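Local coordinates for protein peptidase, M20/M25/M40 family (Staphylococcus aureus, PDB 4EWT) that probably hydrolyses amide bonds, such as those of N-acylated amino acids, as a manganese-binding metalloenzyme of the M20 peptidase family, at residues I17-Y22 / H108-L113; E324-Q329 / F346-A351; D296-Y301 / Y338-P343. All coordinates share one frame; numbering follows the deposited sequence.

Contact 1. Residues I17-Y22 / H108-L113; sequences IEIRRY and HTAYML
The side chain of R20 starts against A110. Its CB lies 3.8 Å from CB of A110, which also packs against the R20 backbone, 3.6 Å from its N. A110 points toward helix 13-25, and its single methyl lets the backbones come close: CA of R20 and CA of A110 are 5.0 Å apart. From CG onward R20 turns away from this interface, and the chain bends at chi3. The side chain also touches F92. NE forms a salt bridge with D106, in the first turn of the partner helix, and NH1 another with E370. Two carboxylates thus hold the guanidinium. D106 follows H105, a manganese ligand at the start of helix 105-120 of this M20-family fold. The R20 side chain is about 13 Å from a manganese ion. The two helix segments run roughly antiparallel, with 144° between their directions and axes 8.2 Å apart. I19, the residue before R20, widens the apolar contact. With CG2 anti to the backbone N, that methyl lies 3.9 Å from CB of A110. The same CG2 touches CD1 of L113, one turn beyond A110, at 4.0 Å. Y39 and F43 of helix 34-43 pack on I19, and L373 on A110.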
loop_
_atom_site.group_PDB
_atom_site.type_symbol
_atom_site.label_atom_id
_atom_site.label_comp_id
_atom_site.label_asym_id
_atom_site.label_seq_id
_atom_site.Cartn_x
_atom_site.Cartn_y
_atom_site.Cartn_z
ATOM N N ILE A 17 -14.021 -22.595 47.768
ATOM C CA ILE A 17 -12.724 -23.038 47.277
ATOM C C ILE A 17 -12.789 -24.494 46.813
ATOM O O ILE A 17 -12.366 -24.814 45.698
ATOM C CB ILE A 17 -11.629 -22.794 48.341
ATOM C CG1 ILE A 17 -11.414 -21.286 48.519
ATOM C CG2 ILE A 17 -10.319 -23.494 47.966
ATOM C CD1 ILE A 17 -10.694 -20.896 49.796
ATOM N N GLU A 18 -13.343 -25.354 47.666
ATOM C CA GLU A 18 -13.584 -26.765 47.357
ATOM C C GLU A 18 -14.456 -26.942 46.105
ATOM O O GLU A 18 -14.203 -27.822 45.281
ATOM C CB GLU A 18 -14.217 -27.441 48.580
ATOM C CG GLU A 18 -14.879 -28.788 48.346
ATOM C CD GLU A 18 -15.915 -29.085 49.406
ATOM O OE1 GLU A 18 -15.543 -29.626 50.468
ATOM O OE2 GLU A 18 -17.104 -28.759 49.186
ATOM N N ILE A 19 -15.469 -26.091 45.954
ATOM C CA ILE A 19 -16.337 -26.149 44.776
ATOM C C ILE A 19 -15.638 -25.652 43.498
ATOM O O ILE A 19 -15.817 -26.244 42.430
ATOM C CB ILE A 19 -17.690 -25.424 45.016
ATOM C CG1 ILE A 19 -18.553 -26.238 46.005
ATOM C CG2 ILE A 19 -18.435 -25.212 43.700
ATOM C CD1 ILE A 19 -19.725 -25.456 46.608
ATOM N N ARG A 20 -14.840 -24.625 43.602
ATOM C CA ARG A 20 -14.164 -24.138 42.435
ATOM C C ARG A 20 -13.254 -25.231 41.874
ATOM O O ARG A 20 -13.254 -25.514 40.713
ATOM C CB ARG A 20 -13.326 -22.943 42.778
ATOM C CG ARG A 20 -11.907 -23.162 42.363
ATOM C CD ARG A 20 -11.204 -21.901 42.042
ATOM N NE ARG A 20 -10.509 -21.983 40.769
ATOM C CZ ARG A 20 -9.197 -21.932 40.614
ATOM N NH1 ARG A 20 -8.412 -21.828 41.644
ATOM N NH2 ARG A 20 -8.677 -22.014 39.413
ATOM N N ARG A 21 -12.529 -25.857 42.774
ATOM C CA ARG A 21 -11.549 -26.877 42.439
ATOM C C ARG A 21 -12.171 -28.095 41.770
ATOM O O ARG A 21 -11.636 -28.597 40.780
ATOM C CB ARG A 21 -10.765 -27.277 43.684
ATOM C CG ARG A 21 -9.917 -26.142 44.211
ATOM C CD ARG A 21 -9.061 -26.549 45.385
ATOM N NE ARG A 21 -8.306 -25.398 45.870
ATOM C CZ ARG A 21 -7.271 -25.461 46.700
ATOM N NH1 ARG A 21 -6.835 -26.633 47.148
ATOM N NH2 ARG A 21 -6.666 -24.342 47.073
ATOM N N TYR A 22 -13.300 -28.561 42.303
ATOM C CA TYR A 22 -14.048 -29.629 41.651
ATOM C C TYR A 22 -14.469 -29.241 40.223
ATOM O O TYR A 22 -14.326 -30.039 39.294
ATOM C CB TYR A 22 -15.275 -30.050 42.471
ATOM C CG TYR A 22 -16.082 -31.108 41.754
ATOM C CD1 TYR A 22 -15.775 -32.462 41.894
ATOM C CD2 TYR A 22 -17.120 -30.751 40.887
ATOM C CE1 TYR A 22 -16.503 -33.437 41.214
ATOM C CE2 TYR A 22 -17.846 -31.715 40.198
ATOM C CZ TYR A 22 -17.536 -33.051 40.367
ATOM O OH TYR A 22 -18.264 -33.999 39.684
ATOM N N HIS A 108 -16.511 -18.144 39.153
ATOM C CA HIS A 108 -17.798 -17.461 39.132
ATOM C C HIS A 108 -18.935 -18.355 39.656
ATOM O O HIS A 108 -19.760 -17.920 40.457
ATOM C CB HIS A 108 -18.134 -16.934 37.744
ATOM C CG HIS A 108 -17.106 -15.996 37.187
ATOM N ND1 HIS A 108 -16.941 -15.800 35.835
ATOM C CD2 HIS A 108 -16.183 -15.215 37.798
ATOM C CE1 HIS A 108 -15.966 -14.930 35.634
ATOM N NE2 HIS A 108 -15.484 -14.567 36.807
ATOM N N THR A 109 -18.955 -19.606 39.207
ATOM C CA THR A 109 -19.981 -20.554 39.624
ATOM C C THR A 109 -19.857 -20.875 41.119
ATOM O O THR A 109 -20.852 -20.886 41.848
ATOM C CB THR A 109 -19.915 -21.823 38.750
ATOM O OG1 THR A 109 -20.019 -21.427 37.378
ATOM C CG2 THR A 109 -21.043 -22.800 39.077
ATOM N N ALA A 110 -18.624 -21.081 41.567
ATOM C CA ALA A 110 -18.348 -21.435 42.957
ATOM C C ALA A 110 -18.909 -20.419 43.951
ATOM O O ALA A 110 -19.669 -20.785 44.871
ATOM C CB ALA A 110 -16.842 -21.639 43.176
ATOM N N TYR A 111 -18.546 -19.150 43.770
ATOM C CA TYR A 111 -18.953 -18.121 44.721
ATOM C C TYR A 111 -20.467 -17.893 44.652
ATOM O O TYR A 111 -21.099 -17.668 45.679
ATOM C CB TYR A 111 -18.178 -16.808 44.524
ATOM C CG TYR A 111 -18.875 -15.808 43.624
ATOM C CD1 TYR A 111 -19.910 -14.998 44.109
ATOM C CD2 TYR A 111 -18.508 -15.672 42.291
ATOM C CE1 TYR A 111 -20.568 -14.090 43.277
ATOM C CE2 TYR A 111 -19.154 -14.758 41.455
ATOM C CZ TYR A 111 -20.181 -13.971 41.959
ATOM O OH TYR A 111 -20.826 -13.071 41.135
ATOM N N MET A 112 -21.027 -17.952 43.440
ATOM C CA MET A 112 -22.456 -17.748 43.230
ATOM C C MET A 112 -23.302 -18.845 43.879
ATOM O O MET A 112 -24.355 -18.563 44.454
ATOM C CB MET A 112 -22.779 -17.652 41.735
ATOM C CG MET A 112 -24.240 -17.302 41.456
ATOM S SD MET A 112 -24.702 -15.657 42.076
ATOM C CE MET A 112 -23.972 -14.637 40.770
ATOM N N LEU A 113 -22.851 -20.095 43.783
ATOM C CA LEU A 113 -23.581 -21.192 44.422
ATOM C C LEU A 113 -23.654 -20.988 45.934
ATOM O O LEU A 113 -24.723 -21.139 46.533
ATOM C CB LEU A 113 -22.962 -22.562 44.091
ATOM C CG LEU A 113 -23.069 -23.125 42.670
ATOM C CD1 LEU A 113 -22.195 -24.355 42.573
ATOM C CD2 LEU A 113 -24.508 -23.457 42.255
#

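Contact 2. Residues E324-Q329 / F346-A351; sequences EMCEPQ and FIYTGA
C326 holds its SG between the backbone N and the carbonyl carbon (chi1 74°), and this sends the sulfur toward Y348. Q329 is bent at chi2 (-64°), which folds its chain back beside the same ring. Y348 points its ring out from strand 344-350 to meet both. The sulfur comes in at the ring edge, in the ring plane. SG lies 3.6 Å from CD2 of Y348 and 3.7 Å from CE2, so it faces one side bond of the ring. Its distance to the ring centroid is 4.8 Å. Q329 meets the hydroxyl end. Its CG is 3.5 Å from OH of Y348 and 3.7 Å from CZ. The two side chains slide past each other in opposite directions, with amide and ring planes 74° apart. The Q329 amide does not bond to the tyrosine across this contact. NE2 of Q329 donates instead to O of E327, at 3.3 Å, from above the carbonyl plane and not along a lone pair. This bond ties the loop back on itself. The Y348 hydroxyl is held from elsewhere, by a hydrogen bond with Q182 of strand 179-193. M166 of strand 159-166 touches both Q329 and Y348. On the outer side the loop meets a second subunit, where P328 packs on F230 and M325 on M325 of that subunit. The contact joins a chain leaving strand 322-325, the outermost strand on that side within this chain, to the inner strand 344-350, with strand 173-176 lying between them. It is a cysteine sulfur-aromatic contact at the ring edge, in the sheet of the metal-binding part of an M20-family fold, with the Y348 side chain about 9 Å from a manganese ion.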
loop_
_atom_site.group_PDB
_atom_site.type_symbol
_atom_site.label_atom_id
_atom_site.label_comp_id
_atom_site.label_asym_id
_atom_site.label_seq_id
_atom_site.Cartn_x
_atom_site.Cartn_y
_atom_site.Cartn_z
ATOM N N GLU A 324 -12.990 0.917 43.325
ATOM C CA GLU A 324 -12.503 2.025 42.490
ATOM C C GLU A 324 -12.760 1.883 40.988
ATOM O O GLU A 324 -12.963 0.780 40.472
ATOM C CB GLU A 324 -11.015 2.308 42.751
ATOM C CG GLU A 324 -10.082 1.127 42.505
ATOM C CD GLU A 324 -8.622 1.529 42.562
ATOM O OE1 GLU A 324 -7.949 1.209 43.563
ATOM O OE2 GLU A 324 -8.152 2.181 41.608
ATOM N N MET A 325 -12.745 3.029 40.310
ATOM C CA MET A 325 -12.949 3.124 38.873
ATOM C C MET A 325 -11.863 2.386 38.105
ATOM O O MET A 325 -10.718 2.310 38.553
ATOM C CB MET A 325 -12.961 4.591 38.452
ATOM C CG MET A 325 -14.311 5.271 38.570
ATOM S SD MET A 325 -15.074 5.532 36.952
ATOM C CE MET A 325 -16.470 6.560 37.428
ATOM N N CYS A 326 -12.235 1.836 36.951
ATOM C CA CYS A 326 -11.273 1.173 36.078
ATOM C C CYS A 326 -11.444 1.576 34.617
ATOM O O CYS A 326 -12.443 2.195 34.241
ATOM C CB CYS A 326 -11.325 -0.353 36.252
ATOM S SG CYS A 326 -12.755 -1.193 35.537
ATOM N N GLU A 327 -10.450 1.226 33.806
ATOM C CA GLU A 327 -10.491 1.456 32.363
ATOM C C GLU A 327 -11.376 0.403 31.683
ATOM O O GLU A 327 -11.645 -0.644 32.284
ATOM C CB GLU A 327 -9.072 1.417 31.785
ATOM C CG GLU A 327 -8.147 2.527 32.305
ATOM C CD GLU A 327 -8.461 3.906 31.732
ATOM O OE1 GLU A 327 -9.154 4.008 30.694
ATOM O OE2 GLU A 327 -7.993 4.902 32.319
ATOM N N PRO A 328 -11.830 0.673 30.435
ATOM C CA PRO A 328 -12.580 -0.344 29.686
ATOM C C PRO A 328 -11.668 -1.516 29.330
ATOM O O PRO A 328 -10.453 -1.343 29.279
ATOM C CB PRO A 328 -13.027 0.394 28.409
ATOM C CG PRO A 328 -12.730 1.842 28.644
ATOM C CD PRO A 328 -11.627 1.899 29.642
ATOM N N GLN A 329 -12.247 -2.687 29.078
ATOM C CA GLN A 329 -11.462 -3.907 28.889
ATOM C C GLN A 329 -11.559 -4.472 27.470
ATOM O O GLN A 329 -12.617 -4.382 26.834
ATOM C CB GLN A 329 -11.853 -4.962 29.935
ATOM C CG GLN A 329 -11.545 -4.556 31.386
ATOM C CD GLN A 329 -10.054 -4.384 31.656
ATOM O OE1 GLN A 329 -9.244 -5.240 31.295
ATOM N NE2 GLN A 329 -9.689 -3.272 32.289
ATOM N N PHE A 346 -21.719 -4.747 35.035
ATOM C CA PHE A 346 -20.779 -5.855 35.028
ATOM C C PHE A 346 -19.549 -5.316 35.709
ATOM O O PHE A 346 -18.953 -4.352 35.233
ATOM C CB PHE A 346 -20.484 -6.268 33.585
ATOM C CG PHE A 346 -19.753 -7.581 33.443
ATOM C CD1 PHE A 346 -20.348 -8.786 33.835
ATOM C CD2 PHE A 346 -18.486 -7.618 32.881
ATOM C CE1 PHE A 346 -19.673 -10.007 33.672
ATOM C CE2 PHE A 346 -17.804 -8.838 32.704
ATOM C CZ PHE A 346 -18.404 -10.026 33.103
ATOM N N ILE A 347 -19.195 -5.900 36.847
ATOM C CA ILE A 347 -18.066 -5.394 37.631
ATOM C C ILE A 347 -16.969 -6.448 37.777
ATOM O O ILE A 347 -17.181 -7.622 37.478
ATOM C CB ILE A 347 -18.508 -4.837 39.020
ATOM C CG1 ILE A 347 -19.077 -5.945 39.903
ATOM C CG2 ILE A 347 -19.502 -3.680 38.848
ATOM C CD1 ILE A 347 -19.363 -5.532 41.335
ATOM N N TYR A 348 -15.797 -6.024 38.232
ATOM C CA TYR A 348 -14.648 -6.902 38.275
ATOM C C TYR A 348 -14.114 -7.113 39.683
ATOM O O TYR A 348 -14.098 -6.184 40.495
ATOM C CB TYR A 348 -13.524 -6.342 37.407
ATOM C CG TYR A 348 -13.912 -5.975 35.994
ATOM C CD1 TYR A 348 -14.335 -6.947 35.085
ATOM C CD2 TYR A 348 -13.829 -4.657 35.557
ATOM C CE1 TYR A 348 -14.667 -6.615 33.776
ATOM C CE2 TYR A 348 -14.155 -4.311 34.246
ATOM C CZ TYR A 348 -14.579 -5.295 33.367
ATOM O OH TYR A 348 -14.912 -4.963 32.076
ATOM N N THR A 349 -13.678 -8.341 39.959
ATOM C CA THR A 349 -12.974 -8.661 41.195
ATOM C C THR A 349 -11.494 -8.941 40.900
ATOM O O THR A 349 -11.163 -9.869 40.153
ATOM C CB THR A 349 -13.572 -9.903 41.913
ATOM O OG1 THR A 349 -14.969 -9.712 42.164
ATOM C CG2 THR A 349 -12.845 -10.145 43.244
ATOM N N GLY A 350 -10.609 -8.150 41.501
ATOM C CA GLY A 350 -9.176 -8.375 41.350
ATOM C C GLY A 350 -8.831 -9.807 41.721
ATOM O O GLY A 350 -9.240 -10.302 42.778
ATOM N N ALA A 351 -8.087 -10.477 40.848
ATOM C CA ALA A 351 -7.768 -11.888 41.041
ATOM C C ALA A 351 -6.317 -12.247 40.692
ATOM O O ALA A 351 -5.996 -13.426 40.530
ATOM C CB ALA A 351 -8.737 -12.746 40.241
#

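Contact 3. Residues D296-Y301 / Y338-P343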
loop_
_atom_site.group_PDB
_atom_site.type_symbol
_atom_site.label_atom_id
_atom_site.label_comp_id
_atom_site.label_asym_id
_atom_site.label_seq_id
_atom_site.Cartn_x
_atom_site.Cartn_y
_atom_site.Cartn_z
ATOM N N ASP A 296 -21.770 -9.821 15.954
ATOM C CA ASP A 296 -21.632 -10.777 17.019
ATOM C C ASP A 296 -21.808 -9.934 18.279
ATOM O O ASP A 296 -22.380 -8.857 18.187
ATOM C CB ASP A 296 -20.223 -11.365 16.966
ATOM C CG ASP A 296 -20.055 -12.500 17.891
ATOM O OD1 ASP A 296 -20.790 -13.502 17.735
ATOM O OD2 ASP A 296 -19.197 -12.376 18.782
ATOM N N TYR A 297 -21.320 -10.381 19.436
ATOM C CA TYR A 297 -21.666 -9.772 20.721
ATOM C C TYR A 297 -21.678 -8.244 20.623
ATOM O O TYR A 297 -20.802 -7.656 19.990
ATOM C CB TYR A 297 -20.737 -10.235 21.863
ATOM C CG TYR A 297 -20.678 -11.738 22.135
ATOM C CD1 TYR A 297 -21.584 -12.627 21.544
ATOM C CD2 TYR A 297 -19.724 -12.267 23.007
ATOM C CE1 TYR A 297 -21.525 -14.000 21.802
ATOM C CE2 TYR A 297 -19.651 -13.638 23.269
ATOM C CZ TYR A 297 -20.553 -14.499 22.668
ATOM O OH TYR A 297 -20.489 -15.860 22.922
ATOM N N PRO A 298 -22.696 -7.592 21.214
ATOM C CA PRO A 298 -22.641 -6.127 21.281
ATOM C C PRO A 298 -21.620 -5.671 22.330
ATOM O O PRO A 298 -21.197 -6.475 23.172
ATOM C CB PRO A 298 -24.069 -5.736 21.707
ATOM C CG PRO A 298 -24.627 -6.955 22.381
ATOM C CD PRO A 298 -23.982 -8.133 21.692
ATOM N N ALA A 299 -21.209 -4.408 22.267
ATOM C CA ALA A 299 -20.421 -3.802 23.338
ATOM C C ALA A 299 -21.180 -3.843 24.666
ATOM O O ALA A 299 -22.406 -3.708 24.701
ATOM C CB ALA A 299 -20.061 -2.372 22.984
ATOM N N LEU A 300 -20.451 -4.029 25.761
ATOM C CA LEU A 300 -21.087 -4.139 27.064
ATOM C C LEU A 300 -21.268 -2.745 27.642
ATOM O O LEU A 300 -20.290 -2.035 27.912
ATOM C CB LEU A 300 -20.251 -4.999 27.998
ATOM C CG LEU A 300 -20.969 -5.722 29.131
ATOM C CD1 LEU A 300 -19.963 -6.666 29.769
ATOM C CD2 LEU A 300 -21.546 -4.766 30.154
ATOM N N TYR A 301 -22.524 -2.358 27.807
ATOM C CA TYR A 301 -22.862 -1.038 28.303
ATOM C C TYR A 301 -23.307 -1.118 29.761
ATOM O O TYR A 301 -24.363 -1.665 30.063
ATOM C CB TYR A 301 -23.967 -0.416 27.433
ATOM C CG TYR A 301 -24.258 1.012 27.804
ATOM C CD1 TYR A 301 -23.359 2.029 27.461
ATOM C CD2 TYR A 301 -25.416 1.354 28.500
ATOM C CE1 TYR A 301 -23.606 3.341 27.794
ATOM C CE2 TYR A 301 -25.673 2.676 28.843
ATOM C CZ TYR A 301 -24.753 3.664 28.487
ATOM O OH TYR A 301 -24.973 4.978 28.811
ATOM N N TYR A 338 -27.508 -9.173 28.184
ATOM C CA TYR A 338 -28.324 -8.769 29.340
ATOM C C TYR A 338 -28.341 -7.256 29.450
ATOM O O TYR A 338 -29.393 -6.647 29.648
ATOM C CB TYR A 338 -27.777 -9.325 30.668
ATOM C CG TYR A 338 -27.594 -10.809 30.692
ATOM C CD1 TYR A 338 -28.695 -11.662 30.699
ATOM C CD2 TYR A 338 -26.324 -11.365 30.722
ATOM C CE1 TYR A 338 -28.536 -13.017 30.710
ATOM C CE2 TYR A 338 -26.153 -12.730 30.739
ATOM C CZ TYR A 338 -27.271 -13.552 30.734
ATOM O OH TYR A 338 -27.128 -14.918 30.750
ATOM N N ALA A 339 -27.154 -6.664 29.313
ATOM C CA ALA A 339 -26.959 -5.241 29.524
ATOM C C ALA A 339 -27.718 -4.386 28.505
ATOM O O ALA A 339 -27.862 -3.182 28.691
ATOM C CB ALA A 339 -25.478 -4.913 29.524
ATOM N N LYS A 340 -28.215 -5.025 27.449
ATOM C CA LYS A 340 -28.961 -4.346 26.393
ATOM C C LYS A 340 -30.481 -4.538 26.544
ATOM O O LYS A 340 -31.265 -3.777 25.969
ATOM C CB LYS A 340 -28.474 -4.830 25.023
ATOM C CG LYS A 340 -28.711 -3.859 23.878
ATOM C CD LYS A 340 -27.929 -4.260 22.619
ATOM C CE LYS A 340 -28.209 -5.713 22.205
ATOM N NZ LYS A 340 -29.573 -5.900 21.632
ATOM N N GLU A 341 -30.888 -5.548 27.315
ATOM C CA GLU A 341 -32.307 -5.783 27.612
ATOM C C GLU A 341 -32.743 -5.107 28.907
ATOM O O GLU A 341 -33.881 -4.665 29.022
ATOM C CB GLU A 341 -32.636 -7.282 27.699
ATOM C CG GLU A 341 -32.491 -8.080 26.402
ATOM C CD GLU A 341 -33.501 -7.691 25.321
ATOM O OE1 GLU A 341 -34.579 -7.163 25.662
ATOM O OE2 GLU A 341 -33.218 -7.925 24.125
ATOM N N ARG A 342 -31.852 -5.061 29.890
ATOM C CA ARG A 342 -32.139 -4.403 31.161
ATOM C C ARG A 342 -30.967 -3.514 31.546
ATOM O O ARG A 342 -29.849 -3.751 31.102
ATOM C CB ARG A 342 -32.396 -5.442 32.278
ATOM C CG ARG A 342 -33.454 -6.497 31.974
ATOM C CD ARG A 342 -34.876 -5.929 31.943
ATOM N NE ARG A 342 -35.873 -7.000 31.940
ATOM C CZ ARG A 342 -36.430 -7.524 30.848
ATOM N NH1 ARG A 342 -36.116 -7.082 29.639
ATOM N NH2 ARG A 342 -37.313 -8.500 30.967
ATOM N N PRO A 343 -31.209 -2.491 32.381
ATOM C CA PRO A 343 -30.087 -1.739 32.932
ATOM C C PRO A 343 -29.230 -2.660 33.795
ATOM O O PRO A 343 -29.750 -3.344 34.692
ATOM C CB PRO A 343 -30.763 -0.660 33.789
ATOM C CG PRO A 343 -32.144 -1.124 33.998
ATOM C CD PRO A 343 -32.507 -1.954 32.822
HETATM O O HOH W 1 -27.296 -1.868 30.664
#
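P298 and K340 cross at about a right angle. The contact is made by the aliphatic part of the lysine: CE lies 3.8 Å from CG of the proline and 4.2 Å from its CB. K340 leaves its backbone extended. The bend at chi3 (53°) then carries CE over to the proline ring, and chi4 turns only NZ. A339 fills the middle of the contact. Its CB points toward segment 296-301 and lies 3.5 Å from O of Y301. The same methyl meets CD2 of L300 at 4.0 Å. L300 sets off to one side, but its CG is anti to the backbone N (chi1 -154°), and this swings one methyl over to A339. Y301 takes part through its backbone, while its ring leads away and meets Y180 edge-to-face. Strand 300-302 pairs antiparallel with strand 179-193 and belongs to the antiparallel sheet. Helix 335-341 leads into strand 344-350 of the mixed sheet. In this M20-family fold the contact therefore joins the antiparallel sheet, and the loop before its strand 300-302, to the helix that precedes strand 344-350. A336 of the same helix touches both P298 and L300 and extends the packing toward the N terminus of the helix. A water lies 3.0 Å from O of Y301. Its separation of 2.4 Å from O of A339 is too short to be trusted, so a water bridge between the two is doubtful. Toward its end the helix is weakly bonded: O of Y338 accepts from both E341 N and R342 N, at 3.0 and 2.9 Å. The Y338 ring packs against helix 144-150, and its hydroxyl bonds to Q135.

In the fold
Contact 1 comes first along the chain and closes before the others open. The segments of contacts 2 and 3 alternate: 296-301, 324-329, 338-343, 346-351. Helix 335-341 runs on into strand 344-350, so these two contacts are neighbours. Their centres are 17 Å apart, and they touch where CD2 of F346 packs on CD1 of L300 at 3.6 Å. Contact 1 lies apart, its centre 21 Å from that of contact 2 and 26 Å from that of contact 3. It joins two helices. Contact 2 packs the loop after strand 322-325 on strand 344-350 of the mixed sheet, and contact 3 links the antiparallel sheet to a helix. All three lie around the metal-binding region without supplying a ligand.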